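Local atomic coordinates of rnase 1 (Danio rerio, PDB entry 2VQ9), a protein that cleaves RNA as a secreted pancreatic-type ribonuclease, promotes angiogenesis and kills bacteria, Gram-negative ones above all, by a route that does not need its nuclease activity. Residues G40-Q45 with I106-R111; T70-N75 with D101-I106; Y97-Q102 with R128-A133. One frame throughout, in Å; residues are numbered along the deposited sequence. Where two conformers were deposited one is given.

Contact 1 of 3, residues G40-Q45 with I106-R111; sequences GGITEQ and ITCTLR
In the pancreatic ribonuclease fold, the loop between helices 27-37 and 47-53 folds down over strand 103-112, and I42 and E44 of that loop meet I106 of the strand. No hydrogen bond joins the two segments; the contact is almost purely apolar. I42 points at the strand with CG1 anti to its own backbone N (chi1 -171°), and this branch lies 3.6 Å from CB of I106. CG2 of I42 sits beside the same residue, 3.8 Å from I106 CG1, so that the two isoleucines cross at a slant with both branches of I42 engaged. The far end of I106 reaches the backbone of the loop at E44: its CD1 is 3.2 Å from the backbone N of E44 and 3.4 Å from E44 CG, the two side chains crossing at about a right angle. That methyl is closely packed, and chi2 of I106, at -110°, is off the usual staggered values. Further along, CD1 of I42 comes within 4.5 Å of SG of C108, a looser touch. E44 carries its carboxylate past I106 to the strand beyond, where OE2 accepts a hydrogen bond from N of E125. C108 is disulfide-bonded to C47, at the start of helix 47-53, so a covalent link backs up this buried packing of loop on sheet, one of the disulfide-braced junctions of the RNase A fold.

Contact 2 of 3, residues T70-N75 with D101-I106; sequences TFIQAN and DQFTVI. Unlike the reference sequence in segment 101-106: D101 (reference Asn).
Strands 70-72 and 103-106 run antiparallel, their axes 4.7 Å apart at an angle of 149°, with F71 and I106 as a hydrogen-bonded pair and I72 and V105 as the non-hydrogen-bonded pair beside it. F71 N gives a bond to I106 O and takes one back at F71 O from I106 N, both 2.9 Å. Two residues on, past the I72-V105 pair, Q73 N bonds to T104 O (2.8 Å). Q73 is the centre of an inverse gamma turn, and a water takes the place of the return bond of this same pair, donating to Q73 O and accepting from T104 N. On the face of I72 and V105, CG2 of I72 leans against F103 CD1 at 3.7 Å, while CB of A74 meets the edge of the same ring, in its plane, 3.9 Å from CD1. I72 CG1 touches CG1 of V105 more loosely, and beyond it the methyl of T70 rests 3.7 Å from V105 CB. Q73 and T104 run side by side in the same direction. With CG anti to its backbone N (chi1 -160°), Q73 brings OE1 to 3.5 Å from T104 CG2, and its NE2 donates to I42 O in the neighbouring loop. T70 belongs to the substrate-binding residues, and its O bonds to ND1 of H37, the catalytic proton acceptor; through that bond this edge of the antiparallel sheet meets the active site of a pancreatic-type ribonuclease.

Contact 3 of 3, residues Y97-Q102 with R128-A133; sequences YMSNDQ and RKIVVA. Unlike the reference sequence in segment 97-102: D101 (reference Asn).
The Y97 ring meets strand 128-133 with its edge, O of V132 lying near the ring plane, while the phenol end leads away; the side-chain amide of Q102, at the other end of the segment, lies against K129. Between them the strands pair antiparallel. Y97 N donates to V132 O at 2.8 Å, almost straight (174°), and V132 N returns a bond to Y97 O. M98 and V131 form the adjoining non-hydrogen-bonded pair. An extended start (chi1 -178°) carries CG of M98 across to V131 CG2 at 4.0 Å, and the bend at the thioether lays CE against the same methyl; CG also touches K129 CB.

At S99 the pairing changes character. Its N bonds to I130 O (2.7 Å), but the return bond comes to the side chain: OG accepts from I130 N at 2.9 Å and donates to D101 O at 2.7 Å. Chi1 of 69° sets OG between the backbone N and carbonyl carbon, where it can serve both. One hydroxyl thereby stands in for a backbone carbonyl and braces the turn through N100 and D101. K129 curls beneath that turn, its CD 3.2 Å from S99 O and its CE near N100 O, while Q102 OE1 lies 3.4 Å from K129 CG. Q102 NE2 is turned to S127 OG, its hydrogen-bond partner, and the backbone of Q102 closes in on R128 O through a CA-H...O contact. This is an antiparallel strand pair leading into a connecting turn, in the curved sheet of the RNase A fold that also carries the catalytic H141 on strand 138-146.

Overall arrangement
All three contacts involve one curved antiparallel sheet, contact 1 as a loop packed on it and contacts 2 and 3 as strand pairs within it. Contacts 1 and 2 lie on successive parts of strand 103-112 and share I106, their centres about 11 Å apart; contact 2 is nested along the chain inside the loop that contact 1 closes. Contact 3 follows about 10 Å from contact 2, sharing D101 and Q102, the connection from strand 96-99 into strand 103-112. A backbone hydrogen bond from F103 N to R128 O, with I130 packed on I72, F103 and V105, carries the sheet across between them. Strand 103-112 thus joins the loop before helix 47-53 to the part of the sheet near both catalytic histidines.

Contact 1 of 3, residues G40-Q45 with I106-R111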
ATOM      1  N   GLY A  40      -0.583   7.732  -6.534  1.00 20.04           N
ATOM      2  CA  GLY A  40      -0.799   7.687  -7.987  1.00 20.94           C
ATOM      3  C   GLY A  40       0.423   7.979  -8.839  1.00 21.43           C
ATOM      4  O   GLY A  40       0.499   7.545  -9.996  1.00 23.29           O
ATOM      5  N   GLY A  41       1.390   8.707  -8.282  1.00 21.33           N
ATOM      6  CA  GLY A  41       2.597   9.068  -9.023  1.00 21.04           C
ATOM      7  C   GLY A  41       3.780   8.137  -8.899  1.00 20.74           C
ATOM      8  O   GLY A  41       4.846   8.444  -9.421  1.00 21.80           O
ATOM      9  N   ILE A  42       3.601   7.002  -8.219  1.00 20.93           N
ATOM     10  CA  ILE A  42       4.710   6.051  -7.981  1.00 20.28           C
ATOM     11  C   ILE A  42       5.261   5.521  -9.309  1.00 21.06           C
ATOM     12  O   ILE A  42       4.497   5.317 -10.270  1.00 21.03           O
ATOM     13  CB  ILE A  42       4.306   4.883  -6.994  1.00 19.70           C
ATOM     14  CG1 ILE A  42       5.524   4.019  -6.575  1.00 19.72           C
ATOM     15  CG2 ILE A  42       3.276   3.954  -7.613  1.00 18.94           C
ATOM     16  CD1 ILE A  42       6.674   4.787  -5.783  1.00 19.32           C
ATOM     17  N   THR A  43       6.584   5.382  -9.390  1.00 21.53           N
ATOM     18  CA  THR A  43       7.220   4.635 -10.478  1.00 22.50           C
ATOM     19  C   THR A  43       8.180   3.640  -9.833  1.00 23.47           C
ATOM     20  O   THR A  43       8.493   3.757  -8.643  1.00 23.56           O
ATOM     21  CB  THR A  43       8.012   5.556 -11.472  1.00 22.94           C
ATOM     22  OG1 THR A  43       9.153   6.124 -10.819  1.00 23.12           O
ATOM     23  CG2 THR A  43       7.141   6.702 -12.007  1.00 22.85           C
ATOM     24  N   GLU A  44       8.684   2.692 -10.618  1.00 24.12           N
ATOM     25  CA  GLU A  44       9.743   1.781 -10.145  1.00 24.62           C
ATOM     26  C   GLU A  44      11.003   2.489  -9.645  1.00 24.64           C
ATOM     27  O   GLU A  44      11.657   1.996  -8.731  1.00 25.11           O
ATOM     28  CB  GLU A  44      10.115   0.781 -11.238  1.00 25.04           C
ATOM     29  CG  GLU A  44       9.009  -0.232 -11.548  1.00 25.00           C
ATOM     30  CD  GLU A  44       9.483  -1.296 -12.502  1.00 25.65           C
ATOM     31  OE1 GLU A  44      10.501  -1.057 -13.199  1.00 27.33           O
ATOM     32  OE2 GLU A  44       8.860  -2.355 -12.543  1.00 23.27           O
ATOM     33  N   GLN A  45      11.320   3.652 -10.227  1.00 24.66           N
ATOM     34  CA  GLN A  45      12.543   4.393  -9.918  1.00 24.67           C
ATOM     35  C   GLN A  45      12.375   5.468  -8.823  1.00 23.78           C
ATOM     36  O   GLN A  45      13.348   6.165  -8.452  1.00 23.39           O
ATOM     37  CB  GLN A  45      13.111   5.025 -11.205  1.00 26.36           C
ATOM     38  CG  GLN A  45      13.478   4.019 -12.310  1.00 29.97           C
ATOM     39  CD  GLN A  45      12.289   3.596 -13.198  1.00 32.58           C
ATOM     40  OE1 GLN A  45      11.170   4.133 -13.093  1.00 36.16           O
ATOM     41  NE2 GLN A  45      12.534   2.620 -14.084  1.00 37.74           N
ATOM     42  N   ILE A 106       3.262  -0.804  -7.325  1.00 17.28           N
ATOM     43  CA  ILE A 106       4.721  -0.826  -7.330  1.00 17.52           C
ATOM     44  C   ILE A 106       5.189  -1.297  -5.957  1.00 17.02           C
ATOM     45  O   ILE A 106       4.840  -0.727  -4.923  1.00 15.88           O
ATOM     46  CB  ILE A 106       5.331   0.566  -7.722  1.00 18.30           C
ATOM     47  CG1 ILE A 106       4.959   0.889  -9.192  1.00 20.53           C
ATOM     48  CG2 ILE A 106       6.872   0.613  -7.384  1.00 18.30           C
ATOM     49  CD1 ILE A 106       6.053   0.850 -10.160  1.00 25.90           C
ATOM     50  N   THR A 107       5.940  -2.384  -5.955  1.00 16.82           N
ATOM     51  CA  THR A 107       6.469  -2.956  -4.715  1.00 17.53           C
ATOM     52  C   THR A 107       7.913  -2.462  -4.550  1.00 16.87           C
ATOM     53  O   THR A 107       8.752  -2.650  -5.427  1.00 17.43           O
ATOM     54  CB  THR A 107       6.381  -4.489  -4.758  1.00 18.30           C
ATOM     55  OG1 THR A 107       4.988  -4.854  -4.833  1.00 21.25           O
ATOM     56  CG2 THR A 107       7.013  -5.112  -3.513  1.00 18.49           C
ATOM     57  N   CYS A 108       8.159  -1.789  -3.432  1.00 16.38           N
ATOM     58  CA  CYS A 108       9.464  -1.227  -3.068  1.00 16.23           C
ATOM     59  C   CYS A 108      10.133  -2.137  -2.043  1.00 16.56           C
ATOM     60  O   CYS A 108       9.628  -2.331  -0.944  1.00 16.30           O
ATOM     61  CB  CYS A 108       9.273   0.172  -2.449  1.00 16.24           C
ATOM     62  SG  CYS A 108       8.514   1.383  -3.555  1.00 17.60           S
ATOM     63  N   THR A 109      11.269  -2.703  -2.423  1.00 16.69           N
ATOM     64  CA  THR A 109      11.966  -3.673  -1.581  1.00 17.04           C
ATOM     65  C   THR A 109      13.322  -3.096  -1.233  1.00 17.25           C
ATOM     66  O   THR A 109      14.065  -2.688  -2.126  1.00 18.71           O
ATOM     67  CB  THR A 109      12.135  -4.996  -2.333  1.00 16.80           C
ATOM     68  OG1 THR A 109      10.825  -5.501  -2.641  1.00 18.13           O
ATOM     69  CG2 THR A 109      12.864  -6.001  -1.430  1.00 17.53           C
ATOM     70  N   LEU A 110      13.643  -3.092   0.061  1.00 16.95           N
ATOM     71  CA  LEU A 110      14.851  -2.436   0.550  1.00 18.94           C
ATOM     72  C   LEU A 110      16.162  -3.116   0.060  1.00 18.61           C
ATOM     73  O   LEU A 110      16.363  -4.327   0.235  1.00 20.08           O
ATOM     74  CB  LEU A 110      14.792  -2.391   2.102  1.00 17.21           C
ATOM     75  CG  LEU A 110      15.882  -1.646   2.876  1.00 16.44           C
ATOM     76  CD1 LEU A 110      15.726  -0.136   2.689  1.00 15.33           C
ATOM     77  CD2 LEU A 110      15.746  -2.015   4.363  1.00 16.21           C
ATOM     78  N   ARG A 111      17.015  -2.312  -0.553  1.00 18.66           N
ATOM     79  CA  ARG A 111      18.279  -2.733  -1.185  1.00 19.88           C
ATOM     80  C   ARG A 111      19.431  -2.415  -0.239  1.00 19.03           C
ATOM     81  O   ARG A 111      20.458  -3.114  -0.201  1.00 18.01           O
ATOM     82  CB  ARG A 111      18.446  -1.828  -2.417  1.00 21.24           C
ATOM     83  CG  ARG A 111      18.733  -2.447  -3.694  1.00 27.82           C
ATOM     84  CD  ARG A 111      18.984  -1.299  -4.659  1.00 32.43           C
ATOM     85  NE  ARG A 111      20.170  -1.533  -5.484  1.00 37.59           N
ATOM     86  CZ  ARG A 111      21.200  -0.695  -5.578  1.00 41.25           C
ATOM     87  NH1 ARG A 111      21.201   0.450  -4.894  1.00 42.65           N
ATOM     88  NH2 ARG A 111      22.241  -1.004  -6.356  1.00 40.93           N
TER

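Contact 2 of 3, residues T70-N75 with D101-I106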
ATOM      1  N   THR A  70       4.290  -1.658  -0.515  1.00 14.56           N
ATOM      2  CA  THR A  70       3.623  -1.615  -1.806  1.00 15.65           C
ATOM      3  C   THR A  70       2.780  -0.352  -1.928  1.00 16.02           C
ATOM      4  O   THR A  70       1.984  -0.054  -1.031  1.00 16.52           O
ATOM      5  CB  THR A  70       2.703  -2.855  -1.969  1.00 16.33           C
ATOM      6  OG1 THR A  70       3.506  -4.043  -1.861  1.00 17.56           O
ATOM      7  CG2 THR A  70       1.981  -2.847  -3.341  1.00 14.61           C
ATOM      8  N   PHE A  71       2.976   0.378  -3.027  1.00 15.54           N
ATOM      9  CA  PHE A  71       2.118   1.518  -3.366  1.00 15.94           C
ATOM     10  C   PHE A  71       1.147   1.178  -4.470  1.00 16.79           C
ATOM     11  O   PHE A  71       1.537   0.661  -5.528  1.00 16.40           O
ATOM     12  CB  PHE A  71       2.929   2.735  -3.810  1.00 16.27           C
ATOM     13  CG  PHE A  71       3.774   3.324  -2.733  1.00 16.81           C
ATOM     14  CD1 PHE A  71       3.207   4.112  -1.745  1.00 16.26           C
ATOM     15  CD2 PHE A  71       5.158   3.076  -2.702  1.00 16.46           C
ATOM     16  CE1 PHE A  71       3.987   4.670  -0.719  1.00 17.46           C
ATOM     17  CE2 PHE A  71       5.971   3.639  -1.683  1.00 16.94           C
ATOM     18  CZ  PHE A  71       5.356   4.435  -0.673  1.00 16.75           C
ATOM     19  N   ILE A  72      -0.126   1.487  -4.233  1.00 16.31           N
ATOM     20  CA  ILE A  72      -1.109   1.351  -5.291  1.00 17.62           C
ATOM     21  C   ILE A  72      -1.064   2.641  -6.109  1.00 18.39           C
ATOM     22  O   ILE A  72      -1.152   3.742  -5.545  1.00 18.50           O
ATOM     23  CB  ILE A  72      -2.486   1.185  -4.721  1.00 17.33           C
ATOM     24  CG1 ILE A  72      -2.508  -0.037  -3.783  1.00 17.63           C
ATOM     25  CG2 ILE A  72      -3.505   1.053  -5.868  1.00 17.51           C
ATOM     26  CD1 ILE A  72      -3.689   0.002  -2.787  1.00 18.87           C
ATOM     27  N   GLN A  73      -0.935   2.489  -7.421  1.00 19.47           N
ATOM     28  CA  GLN A  73      -0.835   3.627  -8.346  1.00 20.66           C
ATOM     29  C   GLN A  73      -2.247   4.102  -8.703  1.00 21.15           C
ATOM     30  O   GLN A  73      -2.727   3.877  -9.816  1.00 21.61           O
ATOM     31  CB  GLN A  73      -0.088   3.188  -9.594  1.00 20.99           C
ATOM     32  CG  GLN A  73       0.521   4.320 -10.415  1.00 21.36           C
ATOM     33  CD  GLN A  73       1.137   3.807 -11.669  1.00 22.70           C
ATOM     34  OE1 GLN A  73       0.448   3.326 -12.576  1.00 22.59           O
ATOM     35  NE2 GLN A  73       2.440   3.897 -11.746  1.00 25.06           N
ATOM     36  N   ALA A  74      -2.893   4.754  -7.745  1.00 21.23           N
ATOM     37  CA  ALA A  74      -4.262   5.286  -7.871  1.00 21.62           C
ATOM     38  C   ALA A  74      -4.490   6.354  -6.799  1.00 22.34           C
ATOM     39  O   ALA A  74      -3.656   6.522  -5.884  1.00 21.34           O
ATOM     40  CB  ALA A  74      -5.310   4.139  -7.703  1.00 21.03           C
ATOM     41  N   ASN A  75      -5.617   7.074  -6.909  1.00 23.24           N
ATOM     42  CA  ASN A  75      -5.991   8.075  -5.914  1.00 25.32           C
ATOM     43  C   ASN A  75      -6.797   7.448  -4.763  1.00 24.65           C
ATOM     44  O   ASN A  75      -7.338   6.364  -4.910  1.00 24.71           O
ATOM     45  CB  ASN A  75      -6.620   9.335  -6.605  1.00 26.55           C
ATOM     46  CG  ASN A  75      -8.146   9.530  -6.363  1.00 29.82           C
ATOM     47  OD1 ASN A  75      -8.852   8.660  -5.868  1.00 33.40           O
ATOM     48  ND2 ASN A  75      -8.644  10.720  -6.743  1.00 33.33           N
ATOM     49  N   ASP A 101     -11.507  -4.727 -10.177  1.00 28.24           N
ATOM     50  CA  ASP A 101     -10.630  -4.281 -11.271  1.00 26.55           C
ATOM     51  C   ASP A 101      -9.167  -4.544 -10.904  1.00 25.38           C
ATOM     52  O   ASP A 101      -8.825  -4.629  -9.723  1.00 24.27           O
ATOM     53  CB  ASP A 101     -10.757  -2.774 -11.566  1.00 27.22           C
ATOM     54  CG  ASP A 101     -12.148  -2.358 -12.037  1.00 29.66           C
ATOM     55  OD1 ASP A 101     -12.927  -3.241 -12.467  1.00 31.29           O
ATOM     56  OD2 ASP A 101     -12.446  -1.124 -11.991  1.00 29.51           O
ATOM     57  N   GLN A 102      -8.321  -4.617 -11.928  1.00 24.10           N
ATOM     58  CA  GLN A 102      -6.876  -4.629 -11.750  1.00 23.87           C
ATOM     59  C   GLN A 102      -6.442  -3.211 -11.384  1.00 22.58           C
ATOM     60  O   GLN A 102      -7.023  -2.232 -11.889  1.00 21.75           O
ATOM     61  CB  GLN A 102      -6.192  -4.987 -13.061  1.00 24.73           C
ATOM     62  CG  GLN A 102      -6.662  -6.301 -13.675  1.00 28.68           C
ATOM     63  CD  GLN A 102      -6.019  -7.452 -12.997  1.00 33.51           C
ATOM     64  OE1 GLN A 102      -6.685  -8.413 -12.599  1.00 36.77           O
ATOM     65  NE2 GLN A 102      -4.716  -7.364 -12.820  1.00 33.33           N
ATOM     66  N   PHE A 103      -5.428  -3.126 -10.511  1.00 21.06           N
ATOM     67  CA  PHE A 103      -4.718  -1.883 -10.226  1.00 20.18           C
ATOM     68  C   PHE A 103      -3.225  -2.122 -10.535  1.00 19.37           C
ATOM     69  O   PHE A 103      -2.713  -3.237 -10.423  1.00 18.91           O
ATOM     70  CB  PHE A 103      -4.852  -1.508  -8.746  1.00 19.04           C
ATOM     71  CG  PHE A 103      -6.197  -0.946  -8.355  1.00 20.21           C
ATOM     72  CD1 PHE A 103      -6.371   0.436  -8.189  1.00 19.61           C
ATOM     73  CD2 PHE A 103      -7.286  -1.796  -8.117  1.00 20.87           C
ATOM     74  CE1 PHE A 103      -7.639   0.961  -7.785  1.00 20.86           C
ATOM     75  CE2 PHE A 103      -8.545  -1.290  -7.726  1.00 21.07           C
ATOM     76  CZ  PHE A 103      -8.720   0.092  -7.560  1.00 20.45           C
ATOM     77  N   THR A 104      -2.534  -1.073 -10.935  1.00 18.90           N
ATOM     78  CA  THR A 104      -1.101  -1.130 -11.000  1.00 18.31           C
ATOM     79  C   THR A 104      -0.546  -0.863  -9.605  1.00 18.39           C
ATOM     80  O   THR A 104      -0.905   0.127  -8.948  1.00 17.71           O
ATOM     81  CB  THR A 104      -0.575  -0.127 -12.027  1.00 17.98           C
ATOM     82  OG1 THR A 104      -1.091  -0.526 -13.308  1.00 18.58           O
ATOM     83  CG2 THR A 104       0.964  -0.126 -12.054  1.00 18.52           C
ATOM     84  N   VAL A 105       0.299  -1.780  -9.156  1.00 17.88           N
ATOM     85  CA  VAL A 105       1.034  -1.582  -7.910  1.00 18.67           C
ATOM     86  C   VAL A 105       2.545  -1.562  -8.151  1.00 18.53           C
ATOM     87  O   VAL A 105       3.046  -2.234  -9.059  1.00 19.29           O
ATOM     88  CB  VAL A 105       0.656  -2.622  -6.819  1.00 18.74           C
ATOM     89  CG1 VAL A 105      -0.861  -2.583  -6.569  1.00 19.79           C
ATOM     90  CG2 VAL A 105       1.149  -4.051  -7.201  1.00 20.57           C
ATOM     91  N   ILE A 106       3.262  -0.804  -7.325  1.00 17.28           N
ATOM     92  CA  ILE A 106       4.721  -0.826  -7.330  1.00 17.52           C
ATOM     93  C   ILE A 106       5.189  -1.297  -5.957  1.00 17.02           C
ATOM     94  O   ILE A 106       4.840  -0.727  -4.923  1.00 15.88           O
ATOM     95  CB  ILE A 106       5.331   0.566  -7.722  1.00 18.30           C
ATOM     96  CG1 ILE A 106       4.959   0.889  -9.192  1.00 20.53           C
ATOM     97  CG2 ILE A 106       6.872   0.613  -7.384  1.00 18.30           C
ATOM     98  CD1 ILE A 106       6.053   0.850 -10.160  1.00 25.90           C
TER
HETATM   99  O   HOH W   1      -3.812   1.489 -10.923  1.00 18.05           O

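Contact 3 of 3, residues Y97-Q102 with R128-A133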
ATOM      1  N   TYR A  97     -11.324  -7.537   1.449  1.00 34.70           N
ATOM      2  CA  TYR A  97     -11.987  -7.369   0.164  1.00 33.26           C
ATOM      3  C   TYR A  97     -10.996  -7.373  -0.979  1.00 32.49           C
ATOM      4  O   TYR A  97     -10.031  -6.621  -0.948  1.00 30.80           O
ATOM      5  CB  TYR A  97     -12.732  -6.041   0.136  1.00 33.27           C
ATOM      6  CG  TYR A  97     -13.954  -6.069   1.004  1.00 34.34           C
ATOM      7  CD1 TYR A  97     -15.213  -6.210   0.437  1.00 35.99           C
ATOM      8  CD2 TYR A  97     -13.848  -6.006   2.400  1.00 35.29           C
ATOM      9  CE1 TYR A  97     -16.357  -6.253   1.235  1.00 38.12           C
ATOM     10  CE2 TYR A  97     -14.988  -6.051   3.212  1.00 37.83           C
ATOM     11  CZ  TYR A  97     -16.233  -6.174   2.615  1.00 38.34           C
ATOM     12  OH  TYR A  97     -17.373  -6.220   3.389  1.00 40.62           O
ATOM     13  N   MET A  98     -11.253  -8.207  -1.988  1.00 31.79           N
ATOM     14  CA  MET A  98     -10.440  -8.223  -3.196  1.00 31.49           C
ATOM     15  C   MET A  98     -11.060  -7.323  -4.261  1.00 30.93           C
ATOM     16  O   MET A  98     -12.266  -7.415  -4.509  1.00 30.75           O
ATOM     17  CB  MET A  98     -10.276  -9.653  -3.717  1.00 32.09           C
ATOM     18  CG  MET A  98      -9.398  -9.757  -4.954  1.00 33.64           C
ATOM     19  SD  MET A  98      -9.278 -11.425  -5.630  1.00 38.70           S
ATOM     20  CE  MET A  98      -8.573 -12.304  -4.229  1.00 37.33           C
ATOM     21  N   SER A  99     -10.259  -6.446  -4.890  1.00 29.10           N
ATOM     22  CA  SER A  99     -10.805  -5.557  -5.901  1.00 28.25           C
ATOM     23  C   SER A  99     -11.333  -6.359  -7.110  1.00 29.17           C
ATOM     24  O   SER A  99     -10.782  -7.407  -7.471  1.00 29.25           O
ATOM     25  CB  SER A  99      -9.799  -4.480  -6.355  1.00 27.58           C
ATOM     26  OG  SER A  99      -8.733  -5.042  -7.082  1.00 23.78           O
ATOM     27  N   ASN A 100     -12.414  -5.865  -7.701  1.00 29.74           N
ATOM     28  CA  ASN A 100     -12.913  -6.391  -8.981  1.00 30.45           C
ATOM     29  C   ASN A 100     -12.063  -5.949 -10.191  1.00 29.49           C
ATOM     30  O   ASN A 100     -11.932  -6.715 -11.140  1.00 30.10           O
ATOM     31  CB  ASN A 100     -14.373  -5.997  -9.229  1.00 30.90           C
ATOM     32  CG  ASN A 100     -15.297  -6.328  -8.072  1.00 32.79           C
ATOM     33  OD1 ASN A 100     -16.212  -5.559  -7.774  1.00 36.55           O
ATOM     34  ND2 ASN A 100     -15.076  -7.466  -7.417  1.00 33.77           N
ATOM     35  N   ASP A 101     -11.507  -4.727 -10.177  1.00 28.24           N
ATOM     36  CA  ASP A 101     -10.630  -4.281 -11.271  1.00 26.55           C
ATOM     37  C   ASP A 101      -9.167  -4.544 -10.904  1.00 25.38           C
ATOM     38  O   ASP A 101      -8.825  -4.629  -9.723  1.00 24.27           O
ATOM     39  CB  ASP A 101     -10.757  -2.774 -11.566  1.00 27.22           C
ATOM     40  CG  ASP A 101     -12.148  -2.358 -12.037  1.00 29.66           C
ATOM     41  OD1 ASP A 101     -12.927  -3.241 -12.467  1.00 31.29           O
ATOM     42  OD2 ASP A 101     -12.446  -1.124 -11.991  1.00 29.51           O
ATOM     43  N   GLN A 102      -8.321  -4.617 -11.928  1.00 24.10           N
ATOM     44  CA  GLN A 102      -6.876  -4.629 -11.750  1.00 23.87           C
ATOM     45  C   GLN A 102      -6.442  -3.211 -11.384  1.00 22.58           C
ATOM     46  O   GLN A 102      -7.023  -2.232 -11.889  1.00 21.75           O
ATOM     47  CB  GLN A 102      -6.192  -4.987 -13.061  1.00 24.73           C
ATOM     48  CG  GLN A 102      -6.662  -6.301 -13.675  1.00 28.68           C
ATOM     49  CD  GLN A 102      -6.019  -7.452 -12.997  1.00 33.51           C
ATOM     50  OE1 GLN A 102      -6.685  -8.413 -12.599  1.00 36.77           O
ATOM     51  NE2 GLN A 102      -4.716  -7.364 -12.820  1.00 33.33           N
ATOM     52  N   ARG A 128      -2.392  -6.082 -10.606  1.00 21.55           N
ATOM     53  CA  ARG A 128      -3.015  -7.083  -9.721  1.00 21.73           C
ATOM     54  C   ARG A 128      -4.383  -6.661  -9.269  1.00 21.79           C
ATOM     55  O   ARG A 128      -4.696  -5.488  -9.261  1.00 20.61           O
ATOM     56  CB  ARG A 128      -2.168  -7.298  -8.450  1.00 22.30           C
ATOM     57  CG  ARG A 128      -0.637  -7.346  -8.618  1.00 24.64           C
ATOM     58  CD  ARG A 128       0.049  -8.010  -7.417  1.00 25.43           C
ATOM     59  NE  ARG A 128       1.454  -8.348  -7.714  1.00 27.34           N
ATOM     60  CZ  ARG A 128       2.230  -9.146  -6.982  1.00 28.21           C
ATOM     61  NH1 ARG A 128       1.768  -9.742  -5.886  1.00 29.92           N
ATOM     62  NH2 ARG A 128       3.497  -9.353  -7.350  1.00 28.18           N
ATOM     63  N   LYS A 129      -5.194  -7.619  -8.836  1.00 22.30           N
ATOM     64  CA  LYS A 129      -6.326  -7.260  -7.992  1.00 23.03           C
ATOM     65  C   LYS A 129      -5.803  -7.072  -6.571  1.00 23.32           C
ATOM     66  O   LYS A 129      -4.991  -7.865  -6.065  1.00 24.13           O
ATOM     67  CB  LYS A 129      -7.382  -8.343  -8.027  1.00 23.78           C
ATOM     68  CG  LYS A 129      -7.697  -8.756  -9.422  1.00 26.15           C
ATOM     69  CD  LYS A 129      -8.862  -8.045  -9.990  1.00 32.74           C
ATOM     70  CE  LYS A 129      -9.710  -9.138 -10.610  1.00 33.41           C
ATOM     71  NZ  LYS A 129      -9.455 -10.322  -9.713  1.00 40.56           N
ATOM     72  N   ILE A 130      -6.241  -6.005  -5.927  1.00 22.08           N
ATOM     73  CA  ILE A 130      -5.702  -5.695  -4.617  1.00 21.52           C
ATOM     74  C   ILE A 130      -6.654  -6.216  -3.548  1.00 22.54           C
ATOM     75  O   ILE A 130      -7.875  -6.193  -3.739  1.00 22.78           O
ATOM     76  CB  ILE A 130      -5.439  -4.173  -4.465  1.00 21.33           C
ATOM     77  CG1 ILE A 130      -6.708  -3.336  -4.660  1.00 20.20           C
ATOM     78  CG2 ILE A 130      -4.356  -3.727  -5.459  1.00 21.02           C
ATOM     79  CD1 ILE A 130      -6.516  -1.800  -4.257  1.00 21.40           C
ATOM     80  N   VAL A 131      -6.074  -6.677  -2.444  1.00 23.20           N
ATOM     81  CA  VAL A 131      -6.813  -7.162  -1.303  1.00 23.95           C
ATOM     82  C   VAL A 131      -6.545  -6.207  -0.152  1.00 24.41           C
ATOM     83  O   VAL A 131      -5.396  -6.030   0.285  1.00 24.09           O
ATOM     84  CB  VAL A 131      -6.401  -8.619  -0.931  1.00 24.45           C
ATOM     85  CG1 VAL A 131      -7.238  -9.121   0.238  1.00 24.56           C
ATOM     86  CG2 VAL A 131      -6.543  -9.540  -2.166  1.00 25.33           C
ATOM     87  N   VAL A 132      -7.614  -5.589   0.325  1.00 23.88           N
ATOM     88  CA  VAL A 132      -7.542  -4.605   1.392  1.00 24.75           C
ATOM     89  C   VAL A 132      -8.452  -5.055   2.543  1.00 25.73           C
ATOM     90  O   VAL A 132      -9.494  -5.662   2.294  1.00 26.28           O
ATOM     91  CB  VAL A 132      -7.919  -3.174   0.830  1.00 24.62           C
ATOM     92  CG1 VAL A 132      -6.987  -2.773  -0.343  0.50 24.27           C
ATOM     93  CG2 VAL A 132      -9.359  -3.105   0.423  0.50 23.43           C
ATOM     94  N   ALA A 133      -8.037  -4.789   3.783  1.00 26.47           N
ATOM     95  CA  ALA A 133      -8.931  -4.856   4.935  1.00 27.28           C
ATOM     96  C   ALA A 133      -9.716  -3.569   5.018  1.00 27.96           C
ATOM     97  O   ALA A 133      -9.159  -2.455   4.947  1.00 28.04           O
ATOM     98  CB  ALA A 133      -8.155  -5.107   6.237  1.00 27.37           C
TER